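Local atomic coordinates of putative cellulase CEL6 (Mycobacterium tuberculosis, PDB entry 1UP3), a protein that hydrolyses beta-1,4-glucosidic bonds of cellulose, probably from within the chain, as a family 6 glycoside hydrolase (endoglucanase). Residues A17-V20 with A21-A25; S186-V189 with S190-Y193; I260-P263 with G264-D267; E274-A277 with G278-V281; V281-Y284 with A285-L288. All blocks are in the same frame, centred on the assembly; numbering follows the deposited sequence.

Interaction 1. Residues A17-V20 with A21-A25; sequences AAMV and AARNA
The short surface helix 17-24 makes this contact along its whole length, where Met19 lies against Arg23 and Val20 against Asn24, each pair four residues apart. The contact of Met19 with Arg23 is made by the methylene CG rather than the sulfur: Met19 CG sits 3.3 Å from Arg23 NE, at the edge of the guanidinium and near its plane. Arg23 gets there by a sharp bend at chi3 (-94°), which turns the guanidinium back along the helix so that its edge meets Met19 CG. The two chains cross obliquely, and Met19, bent at both chi2 and chi3, also touches Asn37 and Ala36. Val20 and Asn24 instead run side by side and point the same way, with Val20 CG1 3.4 Å from Asn24 ND2. Behind these side chains the backbone is regular. Ala21 N reaches Ala17 O at 2.9 Å, a nearly straight bond (169°), and Ala22 N and Arg23 N repeat the i to i+4 step to Ala18 O and Met19 O. The last of the series, Asn24 N to Val20 O, is longer at 3.1 Å and more bent (138°), and Ala25 then leaves helical geometry. Ala17, Ala18 and Ala21 rest on Phe280, while Ala18, Ala21 and Ala22 meet helix 30-36. Met19 and Ala22 also border a bound polyether, probably from the crystallisation liquor. Larger side chains on the outer side, among them Arg23 and Asn24, and an alanine-rich inner side are the marks of a short amphipathic helix packed on the surface of a domain.

Interaction 2. Residues S186-V189 with S190-Y193; sequences SLNV and SNFY. With BGC (beta-D-glucopyranose), chain B.
Asn191 and Asn188 do the polar work of this tight loop, one facing the sugar and the other holding the chain. Asn191 ND2 gives a nearly straight hydrogen bond (174°) to O6 of the bound glucose at 2.8 Å, and the same sugar is held by Asp82 and Asp120. Val189 adds its carbonyl, whose O lies 3.7 Å from C6 of the glucose, so both residues line the glycan-binding site. The amide of Asn191 is steadied from its other end: Phe192 N bonds to Asn191 OD1 at 2.7 Å, in the carbonyl plane and on a lone pair, which fixes the rotation of the group and leaves ND2 directed at the sugar. One step further out, Asn191 N closes a type II beta turn on Asn188 O at 2.9 Å, the donor standing well above the carbonyl plane. Asn188 then reaches past the turn with its side chain. Its OD1 takes Tyr193 N at 3.1 Å on an in-plane lone pair, and the same oxygen lies at the edge of the Tyr193 ring, 3.6 Å from CD2, with the Asn188 amide and the ring 43° apart. A weak bond joins Asn188 ND2 to Tyr193 O at 3.0 Å; the stronger partner of that nitrogen is Asp217 O. Ser190 N is bonded to the Asp217 carboxylate. The loop leaves the C-terminal end of strand 184-187 and runs toward helix 195-208, with strand 213-217 alongside Asn188 and Val189, Glu198 of the helix touching Asn188 and Tyr193, and Trp43 of strand 42-44 against Val189 and Ser190.

Interaction 3. Residues I260-P263 with G264-D267; sequences IKRP and GESD
The Glu265 carboxylate lies against the aliphatic start of Arg262, its OE2 3.6 Å from Arg262 CB, while the guanidinium, turned 46° from the carboxylate plane, goes elsewhere, to Ser41 O and Asp13. The Asp267 carboxylate is met by Lys261 NZ from above its plane, in a salt bridge to OD1; Arg220 is a second cationic partner of that oxygen. All this decorates a type II beta turn, Arg262 to Glu265, in the loop after the last strand of the parallel sheet. Glu265 N closes it on Arg262 O at 3.0 Å, and Gly264 occupies the third position with a positive phi of 109°, where a side chain would collide with Pro263 O. Lys261 bends at chi2 (75°), which brings its ammonium to Glu265 and Asp267. There NZ grips Asp267 OD1 at 3.1 Å and Glu265 O at 3.0 Å, coming at the carbonyl from well above its plane. Two waters finish the network: one accepts from Lys261 NZ and donates to Glu265 OE1, and the other takes Arg262 N at 3.2 Å and donates to the same Glu265 OE1.

Interaction 4. Residues E274-A277 with G278-V281; sequences EPQA and GRFV
Arg279 N donates to Gln276 O at 3.1 Å in a bond that is close to straight (164°), and this is the polar link across the turn. Beside it, Arg279 CB comes within 3.3 Å of the same Gln276 O. The side chain of Arg279 sets off with CG opposite the backbone N and sets that methylene against Pro275, CG to Pro275 CB at 3.9 Å. Bends at chi2 and chi3 then turn the guanidinium toward Gln276, whose extended side chain approaches it with OE1 4.0 Å from Arg279 NH2, the two planes 44° apart. The backbone forms a type II beta turn from Gln276 to Arg279, with Ala277 and Gly278 at its corners. Gly278 has a positive phi, where a CB would run into Ala277 O. Past the turn the chain comes back alongside itself: Val281 CG2 packs on Pro275 CG at 3.8 Å, the branch and the proline ring crossing at about a right angle. Val281 is the N-cap residue of helix 282-291, and Pro275 also touches Tyr284 on that helix. Between Arg279 and Val281, Phe280 points away from this contact and packs on Ala285. Gly278 and Arg279 are joined through their backbones to Ser266, whose OG also bonds to Pro275 O.

Interaction 5. Residues V281-Y284 with A285-L288; sequences VSQY and AIDL
Gln283 and Asp287 lie one turn apart on the first turns of helix 282-291, with amide and carboxylate planes 39° apart. Gln283 leaves the helix with CG on the side opposite its backbone N and then bends at chi2 (74°), which swings the amide forward along the axis to its partner. NE2 gives Asp287 OD1 a short bond of 2.7 Å: the acceptor is almost in the amide plane, but the nitrogen comes to the oxygen from above the carboxylate plane. The carboxylate also leans over the backbone, Asp287 CG standing 3.2 Å from Gln283 O. Tyr284 is turned back toward the helix start, with Val281 CG1 3.8 Å above one face of its ring, offset toward the rim; Glu274 and Asn235 also touch this tyrosine. Ile286 folds CD1 back over the preceding turn, 3.4 Å from Ser282 O, and meets Glu31 and Leu32 of helix 30-36, as Ala285 meets Leu32. Leu288 likewise sets CG 3.4 Å from Tyr284 O and packs on Arg220. Four i to i+4 backbone bonds carry the helix: the first, Ala285 N to Val281 O, is stretched to 3.3 Å, and the next, Ile286 N to Ser282 O, tightens to 2.9 Å. Tyr284, Asp287 and Leu288 also line a bound polyether that probably comes from the crystallisation liquor. With Val281 at the N-cap position, an i to i+4 side-chain bond on the outer side and Ile286 and Ala285 against helix 30-36, this is the first part of an amphipathic helix packed on a neighbouring helix.

How the interactions relate
Along the chain the five contacts follow in order, from helix 17-24 through the loop after strand 184-187 to the long loop after strand 254-258 and then helix 282-291. Interactions 3, 4 and 5 are neighbours, with centres about 8 to 11 Å apart, and the last two share Val281; the backbone of Gly264 bonds to Val281 and so ties 260-267 to both. Interaction 1 also touches interactions 4 and 5, which brings the first and last helices together. Interaction 2, about 25 Å from interaction 1 between centres, touches interaction 3 through Ser190 and Lys261. The C-terminal region thereby connects the surface helices to the sugar-binding loop at the sheet's C-terminal end.

Interaction 1. Residues A17-V20 with A21-A25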
loop_
_atom_site.group_PDB
_atom_site.type_symbol
_atom_site.label_atom_id
_atom_site.label_comp_id
_atom_site.label_asym_id
_atom_site.label_seq_id
_atom_site.Cartn_x
_atom_site.Cartn_y
_atom_site.Cartn_z
ATOM N N ALA A 17 15.078 -0.478 -5.099
ATOM C CA ALA A 17 15.962 0.664 -5.246
ATOM C C ALA A 17 16.782 0.894 -3.975
ATOM O O ALA A 17 17.951 1.280 -4.062
ATOM C CB ALA A 17 15.150 1.906 -5.585
ATOM N N ALA A 18 16.173 0.679 -2.817
ATOM C CA ALA A 18 16.871 0.808 -1.544
ATOM C C ALA A 18 18.047 -0.171 -1.452
ATOM O O ALA A 18 19.094 0.177 -0.951
ATOM C CB ALA A 18 15.931 0.651 -0.340
ATOM N N MET A 19 17.845 -1.417 -1.888
ATOM C CA MET A 19 18.899 -2.420 -1.846
ATOM C C MET A 19 20.008 -2.049 -2.823
ATOM O O MET A 19 21.178 -2.167 -2.496
ATOM C CB MET A 19 18.332 -3.831 -2.134
ATOM C CG MET A 19 19.363 -4.909 -2.021
ATOM S SD MET A 19 19.888 -5.166 -0.327
ATOM C CE MET A 19 18.540 -6.019 0.327
ATOM N N VAL A 20 19.638 -1.567 -3.994
ATOM C CA VAL A 20 20.632 -1.116 -4.983
ATOM C C VAL A 20 21.461 0.039 -4.393
ATOM O O VAL A 20 22.694 -0.003 -4.419
ATOM C CB VAL A 20 19.966 -0.728 -6.287
ATOM C CG1 VAL A 20 20.967 0.020 -7.211
ATOM C CG2 VAL A 20 19.443 -1.974 -6.971
ATOM N N ALA A 21 20.799 1.026 -3.781
ATOM C CA ALA A 21 21.517 2.101 -3.101
ATOM C C ALA A 21 22.415 1.590 -1.979
ATOM O O ALA A 21 23.538 2.053 -1.812
ATOM C CB ALA A 21 20.560 3.177 -2.590
ATOM N N ALA A 22 21.923 0.653 -1.169
ATOM C CA ALA A 22 22.682 0.188 -0.003
ATOM C C ALA A 22 23.947 -0.552 -0.449
ATOM O O ALA A 22 25.002 -0.448 0.176
ATOM C CB ALA A 22 21.824 -0.723 0.826
ATOM N N ARG A 23 23.823 -1.294 -1.535
ATOM C CA ARG A 23 24.956 -2.043 -2.087
ATOM C C ARG A 23 25.983 -1.151 -2.779
ATOM O O ARG A 23 27.182 -1.479 -2.797
ATOM C CB ARG A 23 24.484 -3.125 -3.030
ATOM C CG ARG A 23 23.807 -4.271 -2.293
ATOM C CD ARG A 23 23.530 -5.458 -3.198
ATOM N NE ARG A 23 22.186 -5.388 -3.743
ATOM C CZ ARG A 23 21.797 -5.919 -4.905
ATOM N NH1 ARG A 23 22.662 -6.558 -5.688
ATOM N NH2 ARG A 23 20.524 -5.776 -5.297
ATOM N N ASN A 24 25.535 -0.015 -3.303
ATOM C CA ASN A 24 26.405 0.941 -4.008
ATOM C C ASN A 24 27.079 1.937 -3.071
ATOM O O ASN A 24 28.115 2.544 -3.418
ATOM C CB ASN A 24 25.603 1.729 -5.025
ATOM C CG ASN A 24 25.461 1.024 -6.350
ATOM O OD1 ASN A 24 26.435 0.503 -6.915
ATOM N ND2 ASN A 24 24.234 1.049 -6.889
ATOM N N ALA A 25 26.519 2.109 -1.874
ATOM C CA ALA A 25 27.004 3.110 -0.945
ATOM C C ALA A 25 28.499 2.882 -0.649
ATOM O O ALA A 25 28.922 1.774 -0.347
ATOM C CB ALA A 25 26.221 3.065 0.316
#

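Interaction 2. Residues S186-V189 with S190-Y193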
loop_
_atom_site.group_PDB
_atom_site.type_symbol
_atom_site.label_atom_id
_atom_site.label_comp_id
_atom_site.label_asym_id
_atom_site.label_seq_id
_atom_site.Cartn_x
_atom_site.Cartn_y
_atom_site.Cartn_z
ATOM N N SER A 186 -6.866 -1.495 4.340
ATOM C CA SER A 186 -5.584 -0.907 4.730
ATOM C C SER A 186 -5.733 0.542 5.070
ATOM O O SER A 186 -6.599 1.242 4.527
ATOM C CB SER A 186 -4.518 -1.103 3.622
ATOM O OG SER A 186 -4.983 -0.618 2.389
ATOM N N LEU A 187 -4.889 0.984 5.997
ATOM C CA LEU A 187 -4.856 2.377 6.474
ATOM C C LEU A 187 -3.459 2.984 6.439
ATOM O O LEU A 187 -2.451 2.286 6.581
ATOM C CB LEU A 187 -5.299 2.423 7.921
ATOM C CG LEU A 187 -6.719 1.947 8.267
ATOM C CD1 LEU A 187 -6.935 1.942 9.791
ATOM C CD2 LEU A 187 -7.722 2.863 7.557
ATOM N N ASN A 188 -3.424 4.307 6.295
ATOM C CA ASN A 188 -2.204 5.097 6.431
ATOM C C ASN A 188 -1.208 4.949 5.292
ATOM O O ASN A 188 -0.050 5.342 5.451
ATOM C CB ASN A 188 -1.495 4.777 7.761
ATOM C CG ASN A 188 -0.842 6.012 8.419
ATOM O OD1 ASN A 188 -1.299 7.167 8.268
ATOM N ND2 ASN A 188 0.255 5.777 9.101
ATOM N N VAL A 189 -1.642 4.366 4.167
ATOM C CA VAL A 189 -0.710 4.084 3.088
ATOM C C VAL A 189 -0.092 5.393 2.566
ATOM O O VAL A 189 -0.801 6.336 2.189
ATOM C CB VAL A 189 -1.349 3.221 1.932
ATOM C CG1 VAL A 189 -0.364 3.086 0.762
ATOM C CG2 VAL A 189 -1.788 1.878 2.444
ATOM N N SER A 190 1.230 5.441 2.548
ATOM C CA SER A 190 1.967 6.614 2.183
ATOM C C SER A 190 1.750 7.811 3.071
ATOM O O SER A 190 2.124 8.899 2.673
ATOM C CB SER A 190 1.743 6.989 0.706
ATOM O OG SER A 190 1.958 5.868 -0.112
ATOM N N ASN A 191 1.152 7.637 4.237
ATOM C CA ASN A 191 0.972 8.779 5.150
ATOM C C ASN A 191 1.739 8.551 6.449
ATOM O O ASN A 191 2.616 7.709 6.508
ATOM C CB ASN A 191 -0.511 9.077 5.315
ATOM C CG ASN A 191 -0.779 10.550 5.454
ATOM O OD1 ASN A 191 -0.297 11.180 6.395
ATOM N ND2 ASN A 191 -1.563 11.122 4.513
ATOM N N PHE A 192 1.429 9.350 7.448
ATOM C CA PHE A 192 2.324 9.592 8.566
ATOM C C PHE A 192 1.632 9.562 9.913
ATOM O O PHE A 192 2.294 9.871 10.905
ATOM C CB PHE A 192 3.023 10.971 8.360
ATOM C CG PHE A 192 3.744 11.100 7.044
ATOM C CD1 PHE A 192 5.045 10.680 6.899
ATOM C CD2 PHE A 192 3.071 11.592 5.923
ATOM C CE1 PHE A 192 5.680 10.770 5.656
ATOM C CE2 PHE A 192 3.695 11.655 4.689
ATOM C CZ PHE A 192 4.970 11.252 4.552
ATOM N N TYR A 193 0.329 9.228 9.961
ATOM C CA TYR A 193 -0.400 9.297 11.222
ATOM C C TYR A 193 0.056 8.188 12.175
ATOM O O TYR A 193 0.462 7.134 11.740
ATOM C CB TYR A 193 -1.912 9.285 10.988
ATOM C CG TYR A 193 -2.357 10.484 10.209
ATOM C CD1 TYR A 193 -2.390 11.724 10.821
ATOM C CD2 TYR A 193 -2.642 10.406 8.838
ATOM C CE1 TYR A 193 -2.725 12.861 10.106
ATOM C CE2 TYR A 193 -2.966 11.551 8.117
ATOM C CZ TYR A 193 -2.993 12.754 8.743
ATOM O OH TYR A 193 -3.307 13.895 8.020
HETATM C C2 BGC B . -2.631 12.497 -1.882
HETATM C C3 BGC B . -2.129 11.149 -2.380
HETATM C C4 BGC B . -1.414 10.395 -1.259
HETATM C C5 BGC B . -2.335 10.363 -0.020
HETATM C C6 BGC B . -1.620 9.764 1.199
HETATM C C1 BGC B . -3.494 12.304 -0.631
HETATM O O2 BGC B . -3.328 13.213 -2.919
HETATM O O3 BGC B . -1.285 11.286 -3.512
HETATM O O4 BGC B . -1.070 9.057 -1.635
HETATM O O5 BGC B . -2.740 11.665 0.370
HETATM O O6 BGC B . -2.503 9.670 2.299
#

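Interaction 3. Residues I260-P263 with G264-D267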
loop_
_atom_site.group_PDB
_atom_site.type_symbol
_atom_site.label_atom_id
_atom_site.label_comp_id
_atom_site.label_asym_id
_atom_site.label_seq_id
_atom_site.Cartn_x
_atom_site.Cartn_y
_atom_site.Cartn_z
ATOM N N ILE A 260 4.075 -0.337 3.436
ATOM C CA ILE A 260 3.428 -0.398 2.129
ATOM C C ILE A 260 4.115 0.579 1.181
ATOM O O ILE A 260 4.728 0.168 0.186
ATOM C CB ILE A 260 1.897 -0.228 2.274
ATOM C CG1 ILE A 260 1.375 -1.330 3.197
ATOM C CG2 ILE A 260 1.247 -0.314 0.864
ATOM C CD1 ILE A 260 -0.077 -1.273 3.512
ATOM N N LYS A 261 4.082 1.863 1.511
ATOM C CA LYS A 261 4.967 2.827 0.895
ATOM C C LYS A 261 6.413 2.410 1.134
ATOM O O LYS A 261 6.726 1.895 2.202
ATOM C CB LYS A 261 4.708 4.209 1.505
ATOM C CG LYS A 261 5.724 5.310 1.200
ATOM C CD LYS A 261 5.578 5.820 -0.172
ATOM C CE LYS A 261 6.689 6.825 -0.477
ATOM N NZ LYS A 261 6.380 7.597 -1.695
ATOM N N ARG A 262 7.270 2.616 0.119
ATOM C CA ARG A 262 8.690 2.312 0.218
ATOM C C ARG A 262 9.469 3.560 0.649
ATOM O O ARG A 262 9.576 4.516 -0.129
ATOM C CB ARG A 262 9.207 1.819 -1.125
ATOM C CG ARG A 262 8.661 0.437 -1.543
ATOM C CD ARG A 262 9.446 -0.286 -2.668
ATOM N NE ARG A 262 9.155 -1.724 -2.667
ATOM C CZ ARG A 262 9.839 -2.692 -3.336
ATOM N NH1 ARG A 262 10.903 -2.453 -4.085
ATOM N NH2 ARG A 262 9.430 -3.932 -3.235
ATOM N N PRO A 263 10.010 3.572 1.873
ATOM C CA PRO A 263 10.759 4.752 2.359
ATOM C C PRO A 263 11.865 5.107 1.429
ATOM O O PRO A 263 12.647 4.264 1.018
ATOM C CB PRO A 263 11.337 4.307 3.702
ATOM C CG PRO A 263 10.389 3.262 4.169
ATOM C CD PRO A 263 9.957 2.525 2.917
ATOM N N GLY A 264 11.935 6.395 1.101
ATOM C CA GLY A 264 12.921 6.896 0.158
ATOM C C GLY A 264 12.301 7.302 -1.156
ATOM O O GLY A 264 12.804 8.192 -1.826
ATOM N N GLU A 265 11.160 6.716 -1.518
ATOM C CA GLU A 265 10.468 7.126 -2.750
ATOM C C GLU A 265 9.791 8.473 -2.584
ATOM O O GLU A 265 9.172 8.745 -1.538
ATOM C CB GLU A 265 9.425 6.088 -3.155
ATOM C CG GLU A 265 10.033 4.879 -3.782
ATOM C CD GLU A 265 8.922 3.928 -4.247
ATOM O OE1 GLU A 265 7.717 4.345 -4.322
ATOM O OE2 GLU A 265 9.218 2.829 -4.538
ATOM N N SER A 266 9.961 9.352 -3.574
ATOM C CA SER A 266 9.335 10.663 -3.549
ATOM C C SER A 266 7.821 10.536 -3.631
ATOM O O SER A 266 7.297 9.682 -4.320
ATOM C CB SER A 266 9.833 11.536 -4.690
ATOM O OG SER A 266 9.177 12.799 -4.662
ATOM N N ASP A 267 7.119 11.430 -2.948
ATOM C CA ASP A 267 5.667 11.511 -3.035
ATOM C C ASP A 267 5.218 12.279 -4.283
ATOM O O ASP A 267 4.016 12.271 -4.621
ATOM C CB ASP A 267 5.074 12.142 -1.778
ATOM C CG ASP A 267 5.371 11.344 -0.532
ATOM O OD1 ASP A 267 5.078 10.126 -0.558
ATOM O OD2 ASP A 267 5.892 11.863 0.495
HETATM O O HOH W 1 5.377 5.780 -3.962
HETATM O O HOH W 2 6.122 3.311 -2.749
#

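Interaction 4. Residues E274-A277 with G278-V281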
loop_
_atom_site.group_PDB
_atom_site.type_symbol
_atom_site.label_atom_id
_atom_site.label_comp_id
_atom_site.label_asym_id
_atom_site.label_seq_id
_atom_site.Cartn_x
_atom_site.Cartn_y
_atom_site.Cartn_z
ATOM N N GLU A 274 10.494 18.772 -6.634
ATOM C CA GLU A 274 11.069 17.524 -6.085
ATOM C C GLU A 274 10.928 16.375 -7.075
ATOM O O GLU A 274 10.285 16.529 -8.125
ATOM C CB GLU A 274 10.459 17.226 -4.708
ATOM C CG GLU A 274 11.014 18.223 -3.700
ATOM C CD GLU A 274 10.302 18.320 -2.391
ATOM O OE1 GLU A 274 9.188 17.770 -2.237
ATOM O OE2 GLU A 274 10.881 18.989 -1.485
ATOM N N PRO A 275 11.573 15.230 -6.840
ATOM C CA PRO A 275 11.533 14.159 -7.842
ATOM C C PRO A 275 10.145 13.571 -8.107
ATOM O O PRO A 275 9.259 13.619 -7.240
ATOM C CB PRO A 275 12.528 13.133 -7.301
ATOM C CG PRO A 275 13.427 13.915 -6.424
ATOM C CD PRO A 275 12.500 14.899 -5.734
ATOM N N GLN A 276 9.932 13.112 -9.341
ATOM C CA GLN A 276 8.613 12.558 -9.739
ATOM C C GLN A 276 8.177 11.495 -8.722
ATOM O O GLN A 276 9.012 10.766 -8.167
ATOM C CB GLN A 276 8.749 11.937 -11.138
ATOM C CG GLN A 276 7.502 11.421 -11.787
ATOM C CD GLN A 276 7.799 10.417 -12.922
ATOM O OE1 GLN A 276 8.847 9.762 -12.938
ATOM N NE2 GLN A 276 6.851 10.277 -13.846
ATOM N N ALA A 277 6.864 11.364 -8.528
ATOM C CA ALA A 277 6.309 10.372 -7.615
ATOM C C ALA A 277 6.846 8.993 -7.929
ATOM O O ALA A 277 6.899 8.562 -9.123
ATOM C CB ALA A 277 4.776 10.398 -7.632
ATOM N N GLY A 278 7.372 8.340 -6.892
ATOM C CA GLY A 278 7.877 6.988 -6.999
ATOM C C GLY A 278 9.368 6.814 -7.218
ATOM O O GLY A 278 9.906 5.698 -7.069
ATOM N N ARG A 279 10.054 7.905 -7.551
ATOM C CA ARG A 279 11.485 7.878 -7.750
ATOM C C ARG A 279 12.171 7.764 -6.386
ATOM O O ARG A 279 11.907 8.532 -5.468
ATOM C CB ARG A 279 11.938 9.171 -8.443
ATOM C CG ARG A 279 13.382 9.512 -8.306
ATOM C CD ARG A 279 14.330 8.964 -9.365
ATOM N NE ARG A 279 13.722 8.341 -10.538
ATOM C CZ ARG A 279 13.091 8.983 -11.521
ATOM N NH1 ARG A 279 12.918 10.300 -11.476
ATOM N NH2 ARG A 279 12.596 8.298 -12.546
ATOM N N PHE A 280 13.080 6.801 -6.267
ATOM C CA PHE A 280 13.836 6.622 -5.039
ATOM C C PHE A 280 14.876 7.713 -4.859
ATOM O O PHE A 280 15.652 8.013 -5.778
ATOM C CB PHE A 280 14.546 5.257 -5.019
ATOM C CG PHE A 280 15.209 4.970 -3.731
ATOM C CD1 PHE A 280 14.493 4.486 -2.642
ATOM C CD2 PHE A 280 16.567 5.197 -3.566
ATOM C CE1 PHE A 280 15.116 4.222 -1.424
ATOM C CE2 PHE A 280 17.193 4.932 -2.324
ATOM C CZ PHE A 280 16.480 4.463 -1.269
ATOM N N VAL A 281 14.929 8.267 -3.662
ATOM C CA VAL A 281 15.863 9.322 -3.304
ATOM C C VAL A 281 16.615 8.848 -2.072
ATOM O O VAL A 281 16.052 8.795 -0.962
ATOM C CB VAL A 281 15.135 10.641 -2.977
ATOM C CG1 VAL A 281 16.131 11.761 -2.695
ATOM C CG2 VAL A 281 14.216 11.015 -4.094
#

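Interaction 5. Residues V281-Y284 with A285-L288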
loop_
_atom_site.group_PDB
_atom_site.type_symbol
_atom_site.label_atom_id
_atom_site.label_comp_id
_atom_site.label_asym_id
_atom_site.label_seq_id
_atom_site.Cartn_x
_atom_site.Cartn_y
_atom_site.Cartn_z
ATOM N N VAL A 281 14.929 8.267 -3.662
ATOM C CA VAL A 281 15.863 9.322 -3.304
ATOM C C VAL A 281 16.615 8.848 -2.072
ATOM O O VAL A 281 16.052 8.795 -0.962
ATOM C CB VAL A 281 15.135 10.641 -2.977
ATOM C CG1 VAL A 281 16.131 11.761 -2.695
ATOM C CG2 VAL A 281 14.216 11.015 -4.094
ATOM N N SER A 282 17.901 8.520 -2.226
ATOM C CA SER A 282 18.644 8.001 -1.064
ATOM C C SER A 282 18.565 8.923 0.146
ATOM O O SER A 282 18.452 8.472 1.292
ATOM C CB SER A 282 20.123 7.724 -1.389
ATOM O OG SER A 282 20.246 6.579 -2.196
ATOM N N GLN A 283 18.698 10.233 -0.067
ATOM C CA GLN A 283 18.654 11.205 1.012
ATOM C C GLN A 283 17.352 11.120 1.800
ATOM O O GLN A 283 17.354 11.281 3.001
ATOM C CB GLN A 283 18.843 12.640 0.474
ATOM C CG GLN A 283 18.873 13.681 1.584
ATOM C CD GLN A 283 20.158 13.617 2.320
ATOM O OE1 GLN A 283 21.217 13.776 1.703
ATOM N NE2 GLN A 283 20.115 13.308 3.625
ATOM N N TYR A 284 16.235 10.906 1.115
ATOM C CA TYR A 284 14.949 10.767 1.792
ATOM C C TYR A 284 14.931 9.543 2.710
ATOM O O TYR A 284 14.480 9.648 3.882
ATOM C CB TYR A 284 13.801 10.674 0.797
ATOM C CG TYR A 284 13.402 11.980 0.105
ATOM C CD1 TYR A 284 14.127 13.157 0.267
ATOM C CD2 TYR A 284 12.381 11.964 -0.807
ATOM C CE1 TYR A 284 13.755 14.309 -0.392
ATOM C CE2 TYR A 284 11.978 13.127 -1.485
ATOM C CZ TYR A 284 12.662 14.287 -1.253
ATOM O OH TYR A 284 12.288 15.459 -1.917
ATOM N N ALA A 285 15.431 8.412 2.212
ATOM C CA ALA A 285 15.529 7.204 3.062
ATOM C C ALA A 285 16.456 7.432 4.261
ATOM O O ALA A 285 16.131 7.065 5.407
ATOM C CB ALA A 285 15.956 5.995 2.255
ATOM N N ILE A 286 17.600 8.065 4.006
ATOM C CA ILE A 286 18.551 8.347 5.080
ATOM C C ILE A 286 17.943 9.266 6.139
ATOM O O ILE A 286 18.105 9.034 7.339
ATOM C CB ILE A 286 19.841 8.919 4.465
ATOM C CG1 ILE A 286 20.553 7.816 3.708
ATOM C CG2 ILE A 286 20.777 9.502 5.518
ATOM C CD1 ILE A 286 21.589 8.294 2.687
ATOM N N ASP A 287 17.244 10.326 5.721
ATOM C CA ASP A 287 16.628 11.234 6.690
ATOM C C ASP A 287 15.537 10.539 7.544
ATOM O O ASP A 287 15.474 10.725 8.768
ATOM C CB ASP A 287 16.074 12.483 6.008
ATOM C CG ASP A 287 17.180 13.389 5.398
ATOM O OD1 ASP A 287 18.392 13.208 5.663
ATOM O OD2 ASP A 287 16.910 14.324 4.629
ATOM N N LEU A 288 14.686 9.730 6.899
ATOM C CA LEU A 288 13.684 8.962 7.642
ATOM C C LEU A 288 14.333 8.051 8.694
ATOM O O LEU A 288 13.859 7.976 9.818
ATOM C CB LEU A 288 12.827 8.113 6.697
ATOM C CG LEU A 288 11.828 8.937 5.865
ATOM C CD1 LEU A 288 11.383 8.132 4.682
ATOM C CD2 LEU A 288 10.595 9.360 6.684
#